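Local coordinates for protein collagen adhesin (Staphylococcus aureus, PDB 2F68) that probably anchors the bacterium to host collagen, its extracellular region being thought to wrap around the collagen triple helix, at residues Arg168-Ile173 and Ser255-Thr260; Tyr179-Ile184 and Trp277-Gly282. All coordinates share one frame; numbering follows the deposited sequence.

Contact 1 of 2, residues Arg168-Ile173 and Ser255-Thr260; sequences RWFLNI and SINYKT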
ATOM      1  N   ARG A 168      -1.920   1.862   6.655  1.00 21.75           N
ATOM      2  CA  ARG A 168      -1.491   3.131   7.240  1.00 21.54           C
ATOM      3  C   ARG A 168      -2.628   4.146   7.218  1.00 21.62           C
ATOM      4  O   ARG A 168      -3.476   4.119   6.325  1.00 21.73           O
ATOM      5  CB  ARG A 168      -0.282   3.695   6.487  1.00 21.69           C
ATOM      6  CG  ARG A 168       0.929   2.776   6.438  1.00 27.27           C
ATOM      7  CD  ARG A 168       1.917   3.242   5.383  1.00 35.44           C
ATOM      8  NE  ARG A 168       2.771   4.332   5.853  1.00 34.10           N
ATOM      9  CZ  ARG A 168       3.361   5.225   5.062  1.00 32.84           C
ATOM     10  NH1 ARG A 168       3.189   5.186   3.747  1.00 34.64           N
ATOM     11  NH2 ARG A 168       4.122   6.173   5.592  1.00 30.15           N
ATOM     12  N   TRP A 169      -2.641   5.031   8.211  1.00 20.95           N
ATOM     13  CA  TRP A 169      -3.628   6.108   8.287  1.00 20.25           C
ATOM     14  C   TRP A 169      -2.968   7.409   8.729  1.00 19.87           C
ATOM     15  O   TRP A 169      -2.067   7.400   9.567  1.00 19.88           O
ATOM     16  CB  TRP A 169      -4.763   5.741   9.246  1.00 19.59           C
ATOM     17  CG  TRP A 169      -5.567   4.547   8.818  1.00 19.98           C
ATOM     18  CD1 TRP A 169      -5.548   3.303   9.381  1.00 19.43           C
ATOM     19  CD2 TRP A 169      -6.505   4.483   7.736  1.00 18.77           C
ATOM     20  NE1 TRP A 169      -6.417   2.468   8.720  1.00 18.29           N
ATOM     21  CE2 TRP A 169      -7.018   3.166   7.705  1.00 18.47           C
ATOM     22  CE3 TRP A 169      -6.964   5.409   6.788  1.00 17.62           C
ATOM     23  CZ2 TRP A 169      -7.967   2.752   6.765  1.00 20.76           C
ATOM     24  CZ3 TRP A 169      -7.906   4.996   5.851  1.00 19.52           C
ATOM     25  CH2 TRP A 169      -8.398   3.678   5.850  1.00 19.97           C
ATOM     26  N   PHE A 170      -3.427   8.523   8.164  1.00 20.10           N
ATOM     27  CA  PHE A 170      -2.852   9.836   8.452  1.00 20.25           C
ATOM     28  C   PHE A 170      -3.922  10.865   8.809  1.00 20.10           C
ATOM     29  O   PHE A 170      -4.843  11.113   8.028  1.00 19.91           O
ATOM     30  CB  PHE A 170      -2.024  10.336   7.261  1.00 21.09           C
ATOM     31  CG  PHE A 170      -0.787   9.523   6.989  1.00 23.68           C
ATOM     32  CD1 PHE A 170      -0.825   8.445   6.108  1.00 24.78           C
ATOM     33  CD2 PHE A 170       0.420   9.844   7.603  1.00 25.13           C
ATOM     34  CE1 PHE A 170       0.318   7.692   5.852  1.00 25.38           C
ATOM     35  CE2 PHE A 170       1.569   9.100   7.351  1.00 25.29           C
ATOM     36  CZ  PHE A 170       1.518   8.021   6.475  1.00 25.11           C
ATOM     37  N   LEU A 171      -3.790  11.455   9.994  1.00 20.08           N
ATOM     38  CA  LEU A 171      -4.667  12.538  10.435  1.00 19.94           C
ATOM     39  C   LEU A 171      -3.925  13.870  10.383  1.00 20.47           C
ATOM     40  O   LEU A 171      -3.215  14.238  11.322  1.00 18.52           O
ATOM     41  CB  LEU A 171      -5.209  12.270  11.846  1.00 20.78           C
ATOM     42  CG  LEU A 171      -6.534  11.516  12.002  1.00 24.79           C
ATOM     43  CD1 LEU A 171      -6.411  10.050  11.611  1.00 24.83           C
ATOM     44  CD2 LEU A 171      -7.040  11.639  13.431  1.00 20.74           C
ATOM     45  N   ASN A 172      -4.096  14.582   9.273  1.00 20.09           N
ATOM     46  CA  ASN A 172      -3.396  15.841   9.033  1.00 20.32           C
ATOM     47  C   ASN A 172      -4.213  17.053   9.481  1.00 20.52           C
ATOM     48  O   ASN A 172      -5.125  17.496   8.780  1.00 20.02           O
ATOM     49  CB  ASN A 172      -3.005  15.958   7.554  1.00 21.15           C
ATOM     50  CG  ASN A 172      -2.101  14.824   7.094  1.00 24.23           C
ATOM     51  OD1 ASN A 172      -1.069  14.546   7.706  1.00 26.12           O
ATOM     52  ND2 ASN A 172      -2.483  14.171   6.002  1.00 26.86           N
ATOM     53  N   ILE A 173      -3.871  17.581  10.656  1.00 21.12           N
ATOM     54  CA  ILE A 173      -4.612  18.681  11.277  1.00 20.94           C
ATOM     55  C   ILE A 173      -3.856  20.005  11.155  1.00 22.53           C
ATOM     56  O   ILE A 173      -2.642  20.056  11.373  1.00 21.98           O
ATOM     57  CB  ILE A 173      -4.911  18.395  12.776  1.00 21.13           C
ATOM     58  CG1 ILE A 173      -5.370  16.944  12.977  1.00 20.37           C
ATOM     59  CG2 ILE A 173      -5.950  19.377  13.318  1.00 18.22           C
ATOM     60  CD1 ILE A 173      -5.305  16.457  14.416  1.00 22.22           C
ATOM     61  N   SER A 255       0.256  16.026  12.548  1.00 22.53           N
ATOM     62  CA  SER A 255       0.114  14.841  11.706  1.00 22.64           C
ATOM     63  C   SER A 255       0.117  13.576  12.562  1.00 23.21           C
ATOM     64  O   SER A 255       1.151  13.192  13.118  1.00 23.91           O
ATOM     65  CB  SER A 255       1.225  14.788  10.653  1.00 22.92           C
ATOM     66  OG  SER A 255       1.037  13.699   9.763  1.00 24.98           O
ATOM     67  N   ILE A 256      -1.048  12.941  12.668  1.00 22.11           N
ATOM     68  CA  ILE A 256      -1.202  11.734  13.480  1.00 22.42           C
ATOM     69  C   ILE A 256      -1.295  10.485  12.602  1.00 21.86           C
ATOM     70  O   ILE A 256      -2.306  10.248  11.933  1.00 22.65           O
ATOM     71  CB  ILE A 256      -2.418  11.828  14.444  1.00 21.83           C
ATOM     72  CG1 ILE A 256      -2.299  13.068  15.338  1.00 23.32           C
ATOM     73  CG2 ILE A 256      -2.538  10.557  15.292  1.00 23.11           C
ATOM     74  CD1 ILE A 256      -3.589  13.473  16.030  1.00 23.52           C
ATOM     75  N   ASN A 257      -0.221   9.702  12.611  1.00 21.07           N
ATOM     76  CA  ASN A 257      -0.151   8.439  11.884  1.00 21.88           C
ATOM     77  C   ASN A 257      -0.600   7.280  12.775  1.00 21.02           C
ATOM     78  O   ASN A 257      -0.667   7.429  13.997  1.00 20.28           O
ATOM     79  CB  ASN A 257       1.282   8.217  11.372  1.00 22.27           C
ATOM     80  CG  ASN A 257       1.436   6.937  10.559  1.00 28.04           C
ATOM     81  OD1 ASN A 257       2.283   6.098  10.864  1.00 31.03           O
ATOM     82  ND2 ASN A 257       0.618   6.783   9.523  1.00 25.87           N
ATOM     83  N   TYR A 258      -0.943   6.149  12.157  1.00 19.64           N
ATOM     84  CA  TYR A 258      -1.140   4.872  12.859  1.00 20.48           C
ATOM     85  C   TYR A 258      -1.413   3.717  11.897  1.00 21.50           C
ATOM     86  O   TYR A 258      -2.016   3.904  10.839  1.00 21.46           O
ATOM     87  CB  TYR A 258      -2.232   4.954  13.939  1.00 20.42           C
ATOM     88  CG  TYR A 258      -3.613   5.320  13.444  1.00 18.85           C
ATOM     89  CD1 TYR A 258      -4.517   4.335  13.045  1.00 19.06           C
ATOM     90  CD2 TYR A 258      -4.026   6.650  13.399  1.00 19.51           C
ATOM     91  CE1 TYR A 258      -5.790   4.667  12.600  1.00 18.22           C
ATOM     92  CE2 TYR A 258      -5.297   6.991  12.953  1.00 22.21           C
ATOM     93  CZ  TYR A 258      -6.173   5.996  12.556  1.00 20.61           C
ATOM     94  OH  TYR A 258      -7.432   6.330  12.117  1.00 22.64           O
ATOM     95  N   LYS A 259      -0.963   2.524  12.283  1.00 21.06           N
ATOM     96  CA  LYS A 259      -1.136   1.320  11.474  1.00 22.61           C
ATOM     97  C   LYS A 259      -2.223   0.415  12.045  1.00 22.55           C
ATOM     98  O   LYS A 259      -2.324   0.240  13.262  1.00 23.36           O
ATOM     99  CB  LYS A 259       0.182   0.549  11.364  1.00 22.85           C
ATOM    100  CG  LYS A 259       1.280   1.278  10.601  1.00 28.07           C
ATOM    101  CD  LYS A 259       2.569   0.472  10.586  1.00 33.55           C
ATOM    102  CE  LYS A 259       3.686   1.228   9.882  1.00 37.06           C
ATOM    103  NZ  LYS A 259       4.953   0.447   9.856  1.00 43.36           N
ATOM    104  N   THR A 260      -3.032  -0.154  11.155  1.00 22.78           N
ATOM    105  CA  THR A 260      -4.099  -1.075  11.543  1.00 23.43           C
ATOM    106  C   THR A 260      -3.864  -2.461  10.948  1.00 24.53           C
ATOM    107  O   THR A 260      -3.779  -2.617   9.727  1.00 23.84           O
ATOM    108  CB  THR A 260      -5.494  -0.556  11.124  1.00 22.48           C
ATOM    109  OG1 THR A 260      -5.476  -0.189   9.739  1.00 25.79           O
ATOM    110  CG2 THR A 260      -5.897   0.652  11.962  1.00 18.26           C
TER

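Contact 2 of 2, residues Tyr179-Ile184 and Trp277-Gly282; sequences YVSKDI and WYQEHG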
ATOM      1  N   TYR A 179      -3.923  30.397  12.758  1.00 25.08           N
ATOM      2  CA  TYR A 179      -4.440  30.681  14.095  1.00 24.37           C
ATOM      3  C   TYR A 179      -5.861  30.145  14.243  1.00 24.43           C
ATOM      4  O   TYR A 179      -6.685  30.286  13.337  1.00 23.88           O
ATOM      5  CB  TYR A 179      -4.403  32.188  14.380  1.00 25.58           C
ATOM      6  CG  TYR A 179      -4.936  32.583  15.744  1.00 24.39           C
ATOM      7  CD1 TYR A 179      -4.107  32.583  16.866  1.00 27.40           C
ATOM      8  CD2 TYR A 179      -6.269  32.961  15.911  1.00 25.05           C
ATOM      9  CE1 TYR A 179      -4.593  32.946  18.121  1.00 25.66           C
ATOM     10  CE2 TYR A 179      -6.764  33.325  17.160  1.00 26.82           C
ATOM     11  CZ  TYR A 179      -5.921  33.315  18.259  1.00 24.64           C
ATOM     12  OH  TYR A 179      -6.407  33.675  19.495  1.00 24.51           O
ATOM     13  N   VAL A 180      -6.135  29.533  15.392  1.00 24.53           N
ATOM     14  CA  VAL A 180      -7.447  28.952  15.665  1.00 23.85           C
ATOM     15  C   VAL A 180      -8.117  29.629  16.870  1.00 24.45           C
ATOM     16  O   VAL A 180      -7.463  29.927  17.874  1.00 23.31           O
ATOM     17  CB  VAL A 180      -7.363  27.398  15.812  1.00 23.91           C
ATOM     18  CG1 VAL A 180      -6.741  26.980  17.146  1.00 22.63           C
ATOM     19  CG2 VAL A 180      -8.728  26.755  15.615  1.00 29.97           C
ATOM     20  N   SER A 181      -9.418  29.885  16.747  1.00 22.98           N
ATOM     21  CA  SER A 181     -10.178  30.606  17.770  1.00 23.14           C
ATOM     22  C   SER A 181     -10.740  29.696  18.863  1.00 23.15           C
ATOM     23  O   SER A 181     -11.076  30.163  19.955  1.00 22.00           O
ATOM     24  CB  SER A 181     -11.305  31.421  17.126  1.00 23.14           C
ATOM     25  OG  SER A 181     -12.187  30.587  16.396  1.00 24.11           O
ATOM     26  N   LYS A 182     -10.843  28.402  18.563  1.00 22.84           N
ATOM     27  CA  LYS A 182     -11.376  27.416  19.507  1.00 24.22           C
ATOM     28  C   LYS A 182     -10.534  26.138  19.552  1.00 23.20           C
ATOM     29  O   LYS A 182      -9.591  25.979  18.772  1.00 22.73           O
ATOM     30  CB  LYS A 182     -12.844  27.096  19.191  1.00 24.64           C
ATOM     31  CG  LYS A 182     -13.106  26.595  17.769  1.00 25.71           C
ATOM     32  CD  LYS A 182     -14.571  26.235  17.550  1.00 27.33           C
ATOM     33  CE  LYS A 182     -14.915  24.866  18.125  1.00 35.18           C
ATOM     34  NZ  LYS A 182     -16.346  24.515  17.908  1.00 34.52           N
ATOM     35  N   ASP A 183     -10.879  25.237  20.471  1.00 22.45           N
ATOM     36  CA  ASP A 183     -10.173  23.965  20.628  1.00 21.97           C
ATOM     37  C   ASP A 183     -10.502  22.991  19.498  1.00 21.96           C
ATOM     38  O   ASP A 183     -11.671  22.800  19.152  1.00 21.05           O
ATOM     39  CB  ASP A 183     -10.503  23.328  21.983  1.00 22.04           C
ATOM     40  CG  ASP A 183      -9.984  24.140  23.161  1.00 26.51           C
ATOM     41  OD1 ASP A 183      -9.432  25.241  22.951  1.00 25.10           O
ATOM     42  OD2 ASP A 183     -10.132  23.670  24.310  1.00 28.49           O
ATOM     43  N   ILE A 184      -9.464  22.384  18.928  1.00 21.69           N
ATOM     44  CA  ILE A 184      -9.622  21.429  17.833  1.00 21.56           C
ATOM     45  C   ILE A 184     -10.015  20.056  18.378  1.00 21.56           C
ATOM     46  O   ILE A 184      -9.320  19.493  19.229  1.00 21.31           O
ATOM     47  CB  ILE A 184      -8.336  21.310  16.969  1.00 21.25           C
ATOM     48  CG1 ILE A 184      -7.806  22.699  16.588  1.00 18.41           C
ATOM     49  CG2 ILE A 184      -8.607  20.470  15.720  1.00 23.42           C
ATOM     50  CD1 ILE A 184      -6.349  22.719  16.150  1.00 20.81           C
ATOM     51  N   TRP A 277     -14.159  19.271  14.641  1.00 20.29           N
ATOM     52  CA  TRP A 277     -14.684  20.499  15.234  1.00 20.64           C
ATOM     53  C   TRP A 277     -13.576  21.545  15.343  1.00 21.55           C
ATOM     54  O   TRP A 277     -12.685  21.432  16.190  1.00 21.04           O
ATOM     55  CB  TRP A 277     -15.281  20.226  16.617  1.00 22.32           C
ATOM     56  CG  TRP A 277     -16.606  19.528  16.594  1.00 21.88           C
ATOM     57  CD1 TRP A 277     -17.840  20.113  16.637  1.00 26.13           C
ATOM     58  CD2 TRP A 277     -16.834  18.115  16.534  1.00 21.59           C
ATOM     59  NE1 TRP A 277     -18.821  19.152  16.602  1.00 23.33           N
ATOM     60  CE2 TRP A 277     -18.233  17.917  16.540  1.00 23.26           C
ATOM     61  CE3 TRP A 277     -15.991  16.996  16.474  1.00 21.79           C
ATOM     62  CZ2 TRP A 277     -18.810  16.643  16.488  1.00 24.76           C
ATOM     63  CZ3 TRP A 277     -16.566  15.730  16.422  1.00 22.00           C
ATOM     64  CH2 TRP A 277     -17.964  15.566  16.429  1.00 24.84           C
ATOM     65  N   TYR A 278     -13.635  22.556  14.476  1.00 20.89           N
ATOM     66  CA  TYR A 278     -12.638  23.631  14.460  1.00 20.22           C
ATOM     67  C   TYR A 278     -13.175  24.926  13.852  1.00 20.80           C
ATOM     68  O   TYR A 278     -14.209  24.925  13.181  1.00 20.56           O
ATOM     69  CB  TYR A 278     -11.365  23.186  13.723  1.00 21.08           C
ATOM     70  CG  TYR A 278     -11.563  22.864  12.256  1.00 21.32           C
ATOM     71  CD1 TYR A 278     -11.483  23.863  11.283  1.00 20.26           C
ATOM     72  CD2 TYR A 278     -11.819  21.558  11.837  1.00 20.50           C
ATOM     73  CE1 TYR A 278     -11.661  23.572   9.935  1.00 22.35           C
ATOM     74  CE2 TYR A 278     -11.999  21.257  10.490  1.00 21.34           C
ATOM     75  CZ  TYR A 278     -11.918  22.268   9.546  1.00 21.46           C
ATOM     76  OH  TYR A 278     -12.094  21.974   8.213  1.00 23.13           O
ATOM     77  N   GLN A 279     -12.461  26.025  14.092  1.00 20.97           N
ATOM     78  CA  GLN A 279     -12.769  27.313  13.472  1.00 22.60           C
ATOM     79  C   GLN A 279     -11.518  28.176  13.315  1.00 22.39           C
ATOM     80  O   GLN A 279     -10.989  28.705  14.297  1.00 22.59           O
ATOM     81  CB  GLN A 279     -13.845  28.068  14.266  1.00 20.76           C
ATOM     82  CG  GLN A 279     -14.256  29.406  13.643  1.00 22.27           C
ATOM     83  CD  GLN A 279     -15.337  30.133  14.429  1.00 24.61           C
ATOM     84  OE1 GLN A 279     -15.776  29.676  15.486  1.00 23.77           O
ATOM     85  NE2 GLN A 279     -15.771  31.276  13.909  1.00 24.10           N
ATOM     86  N   GLU A 280     -11.052  28.305  12.075  1.00 24.17           N
ATOM     87  CA  GLU A 280      -9.979  29.238  11.742  1.00 24.62           C
ATOM     88  C   GLU A 280     -10.508  30.655  11.912  1.00 25.26           C
ATOM     89  O   GLU A 280     -11.601  30.971  11.433  1.00 24.91           O
ATOM     90  CB  GLU A 280      -9.503  29.039  10.301  1.00 25.80           C
ATOM     91  CG  GLU A 280      -8.890  27.678  10.012  1.00 28.59           C
ATOM     92  CD  GLU A 280      -8.380  27.556   8.585  1.00 31.03           C
ATOM     93  OE1 GLU A 280      -7.490  28.342   8.195  1.00 33.43           O
ATOM     94  OE2 GLU A 280      -8.865  26.665   7.856  1.00 34.37           O
ATOM     95  N   HIS A 281      -9.746  31.499  12.602  1.00 25.77           N
ATOM     96  CA  HIS A 281     -10.173  32.874  12.844  1.00 25.81           C
ATOM     97  C   HIS A 281     -10.152  33.684  11.549  1.00 26.49           C
ATOM     98  O   HIS A 281      -9.088  34.019  11.021  1.00 27.16           O
ATOM     99  CB  HIS A 281      -9.328  33.538  13.932  1.00 26.19           C
ATOM    100  CG  HIS A 281      -9.960  34.761  14.517  1.00 24.63           C
ATOM    101  ND1 HIS A 281      -9.496  36.032  14.263  1.00 24.49           N
ATOM    102  CD2 HIS A 281     -11.032  34.906  15.333  1.00 22.98           C
ATOM    103  CE1 HIS A 281     -10.249  36.908  14.904  1.00 19.74           C
ATOM    104  NE2 HIS A 281     -11.189  36.251  15.560  1.00 25.71           N
ATOM    105  N   GLY A 282     -11.347  33.980  11.046  1.00 28.09           N
ATOM    106  CA  GLY A 282     -11.523  34.593   9.733  1.00 29.95           C
ATOM    107  C   GLY A 282     -12.335  33.697   8.816  1.00 31.06           C
ATOM    108  O   GLY A 282     -12.767  34.120   7.742  1.00 31.46           O
TER
HETATM  109  O   HOH W   1      -6.750  32.209  11.283  1.00 29.09           O
HETATM  110  O   HOH W   2     -14.380  29.773  17.782  1.00 24.33           O

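Contact 1 of 2, residues Arg168-Ile173 and Ser255-Thr260
Trp169 and Tyr258 face each other as a hydrogen-bonded antiparallel pair, and their side chains carry one face of this two-strand contact. Tyr258 has CG between its backbone N and carbonyl carbon (chi1 61°), which lays the ring back across the neighbouring strand. There Trp169 CB sits over one ring face, a CH-pi contact with CB 3.8 Å from the Tyr258 ring centroid. The indole and phenol rings meet obliquely, while Leu171 CD1 touches the ring edge at Tyr258 CE2 (3.5 Å). Tyr258 OH is held by Asn272. At the indole's edge, Trp169 NE1 gives a hydrogen bond to Thr260 OG1 (3.0 Å), about 15° out of the ring plane; this buried hydroxyl also bonds Val167 O. Further along, Leu171 CB packs on Ile256 CB, and the CD1 tips of Ile173 and Ile256 touch.

The other face is more polar. Asn257, with CG anti to its backbone N (chi1 -178°), puts ND2 over one face of the Phe170 ring, 3.3 Å from CE2, and makes a weak hydrogen bond to Trp169 O. Ser255 OG donates to Asn172 OD1 (3.1 Å), nearly along the C=O axis. Arg168 turns to a salt bridge with Asp158. The aromatic and aliphatic face turns to the second sheet's strand 184-190, Leu171 and Tyr258 meeting Asp188 and Ile173 meeting Ile184: two inner strands, 166-173 and 252-262, in one sheet of the collagen-binding domain's beta-sandwich.

Contact 2 of 2, residues Tyr179-Ile184 and Trp277-Gly282
Ser181 and Gln279 form the close-fitting middle of this contact. Ser181 N points almost straight at Gln279 O, a 3.1 Å hydrogen bond with an angle of 173° at the hydrogen. Val180 CG2, anti to its own backbone N, leans on the same carbonyl, 3.3 Å from Gln279 O. On the side chain of Gln279, Lys182 CD lies 3.8 Å from Gln279 CB, the two side chains crossing at about a right angle; a bend at chi3 (-79°) turns the lysine chain on to its salt bridge with Glu285. Here the loop leading into strand 184-190 runs against the end of strand 269-278 and the turn beyond it, at one tip of the collagen-binding domain, with a single backbone bridge between Val180 and Glu280. The Tyr278 ring, turned away from 179-184, stacks on Phe152.

Toward solvent the fit slackens. The bond from His281 N to Tyr179 O is weak at 3.4 Å, and a water that donates to both Tyr179 O and His281 O supplements it. His281 CB meets the Tyr179 ring at its edge, 3.7 Å from CD2, in a pair of exposed side chains lying side by side. A second water joins Ser181 OG to Gln279 OE1, 2.7 Å from each.

How the contacts relate
From the N terminus, the chain first lays down 168-173 of contact 1, then runs through the loop segment 179-184 into strand 184-190. It returns to 255-260, closing the loop of contact 1, and strand 269-278 then brings 277-282 back to 179-184 to close contact 2. Since the segments alternate, the two loops cross. Contact 1 joins neighbouring strands within the five-stranded sheet; contact 2 ties the loop leading into 184-190 to the C-terminal end of strand 269-278 in the other sheet. Their centres lie about 21 Å apart, yet they touch where Ile173 CG2 meets Ile184 CG2 at 3.7 Å, a packing contact between the two sheets.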